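Local coordinates for HTH cro/C1-type domain-containing protein (Pseudomonas aeruginosa, PDB 4O8B) that probably binds promoter DNA sequence-specifically as a transcriptional activator and controls motility and biofilm formation through modulation of the small RNA rsmZ, at residues K18-L23 with M55-P60. Numbering follows the deposited sequence.
Sequences KQLGML and MVLQVP
In the Cro/C1-type helix-turn-helix domain, helix 17-22, the first helix of the motif, packs against the later helix 47-57 through a small aliphatic cluster of Leu20 and Leu23 against Val56 and Leu57. It illustrates how a compact all-helical DNA-binding domain can join elements distant in sequence through a few aliphatic contacts. The CB of Val56 points toward segment 18-23, and with CG1 anti to the backbone N (chi1 178°) that methyl meets both leucines. CD1 of Leu23 lies 3.7 Å from Val56 CG1, and CB of Leu23 comes to 3.8 Å of the same methyl, while CD1 of Leu20 approaches it at 4.0 Å. The other Val56 branch, CG2, sits 3.8 Å from the carbonyl O of Leu23. Leu20 divides its two methyls between neighbours, for CD2 turns to Leu57 and packs 4.1 Å from its CG, the two side chains crossing at roughly a right angle. Just beyond, Gln58, with positive phi, is the C-prime residue of a Schellman motif that ends helix 47-57. Around the buried Leu20 and Leu57, helix 3-13 packs against the pair, Arg10 touching Leu20 while Leu6, Ala9 and Ala13 meet Leu57; Tyr15, in the loop before helix 17-22, lies against the more exposed Leu23 and Val56. Val59 and Pro60 lead on to helix 69-79, and Pro60 also packs on Leu71 of the second subunit.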
# COMPACT_ATOMS: atom_id res chain seq x y z
N LYS A 18 -10.51 -13.50 -16.58
CA LYS A 18 -11.16 -14.72 -16.14
C LYS A 18 -10.20 -15.58 -15.32
O LYS A 18 -10.58 -16.13 -14.29
CB LYS A 18 -11.68 -15.51 -17.34
CG LYS A 18 -12.38 -16.81 -16.97
CD LYS A 18 -12.88 -17.55 -18.21
CE LYS A 18 -13.40 -18.93 -17.85
NZ LYS A 18 -13.67 -19.75 -19.07
N GLN A 19 -8.97 -15.70 -15.79
CA GLN A 19 -7.96 -16.49 -15.09
C GLN A 19 -7.75 -15.97 -13.68
O GLN A 19 -7.82 -16.73 -12.71
CB GLN A 19 -6.63 -16.47 -15.86
CG GLN A 19 -6.53 -17.51 -16.96
CD GLN A 19 -5.32 -17.28 -17.85
OE1 GLN A 19 -5.03 -16.15 -18.24
NE2 GLN A 19 -4.64 -18.37 -18.21
N LEU A 20 -7.49 -14.67 -13.55
CA LEU A 20 -7.29 -14.07 -12.23
C LEU A 20 -8.54 -14.28 -11.39
O LEU A 20 -8.46 -14.64 -10.22
CB LEU A 20 -6.99 -12.58 -12.37
CG LEU A 20 -6.82 -11.76 -11.08
CD1 LEU A 20 -6.02 -12.55 -10.06
CD2 LEU A 20 -6.14 -10.44 -11.39
N GLY A 21 -9.70 -14.07 -12.02
CA GLY A 21 -10.95 -14.23 -11.33
C GLY A 21 -11.13 -15.63 -10.75
O GLY A 21 -11.56 -15.77 -9.59
N MET A 22 -10.81 -16.65 -11.53
CA MET A 22 -10.95 -18.02 -11.05
C MET A 22 -9.85 -18.41 -10.08
O MET A 22 -10.07 -19.20 -9.16
CB MET A 22 -10.97 -19.00 -12.22
CG MET A 22 -12.18 -18.87 -13.13
SD MET A 22 -12.42 -20.35 -14.13
CE MET A 22 -11.11 -20.18 -15.33
N LEU A 23 -8.65 -17.86 -10.28
CA LEU A 23 -7.53 -18.16 -9.40
C LEU A 23 -7.82 -17.75 -7.96
O LEU A 23 -7.06 -18.10 -7.04
CB LEU A 23 -6.26 -17.47 -9.90
CG LEU A 23 -5.45 -18.29 -10.92
CD1 LEU A 23 -4.39 -17.41 -11.56
CD2 LEU A 23 -4.82 -19.48 -10.22
N MET A 55 -1.51 -12.20 -3.30
CA MET A 55 -0.78 -13.46 -3.31
C MET A 55 -0.70 -14.02 -4.72
O MET A 55 0.38 -14.36 -5.21
CB MET A 55 -1.47 -14.46 -2.38
CG MET A 55 -0.63 -15.69 -2.05
SD MET A 55 0.91 -15.25 -1.22
CE MET A 55 0.28 -14.61 0.33
N VAL A 56 -1.86 -14.13 -5.37
CA VAL A 56 -1.93 -14.66 -6.73
C VAL A 56 -1.12 -13.81 -7.71
O VAL A 56 -0.27 -14.33 -8.43
CB VAL A 56 -3.39 -14.73 -7.22
CG1 VAL A 56 -3.43 -15.24 -8.66
CG2 VAL A 56 -4.19 -15.64 -6.31
N LEU A 57 -1.40 -12.51 -7.72
CA LEU A 57 -0.70 -11.59 -8.62
C LEU A 57 0.79 -11.50 -8.31
O LEU A 57 1.57 -11.00 -9.12
CB LEU A 57 -1.33 -10.20 -8.55
CG LEU A 57 -2.52 -9.94 -9.48
CD1 LEU A 57 -3.14 -8.59 -9.14
CD2 LEU A 57 -2.05 -9.97 -10.92
N GLN A 58 1.18 -11.97 -7.12
CA GLN A 58 2.58 -11.94 -6.71
C GLN A 58 3.10 -10.52 -6.50
O GLN A 58 4.27 -10.23 -6.77
CB GLN A 58 3.45 -12.65 -7.75
CG GLN A 58 3.44 -14.17 -7.66
CD GLN A 58 4.24 -14.68 -6.48
OE1 GLN A 58 3.83 -14.54 -5.32
NE2 GLN A 58 5.40 -15.28 -6.77
N VAL A 59 2.24 -9.63 -6.02
CA VAL A 59 2.63 -8.25 -5.76
C VAL A 59 2.20 -7.85 -4.36
O VAL A 59 1.18 -8.34 -3.84
CB VAL A 59 2.00 -7.27 -6.77
CG1 VAL A 59 2.68 -7.41 -8.12
CG2 VAL A 59 0.50 -7.55 -6.90
N PRO A 60 2.96 -6.95 -3.71
CA PRO A 60 2.62 -6.49 -2.36
C PRO A 60 1.24 -5.85 -2.33
O PRO A 60 0.90 -5.07 -3.22
CB PRO A 60 3.73 -5.49 -2.06
CG PRO A 60 4.88 -6.02 -2.83
CD PRO A 60 4.25 -6.39 -4.14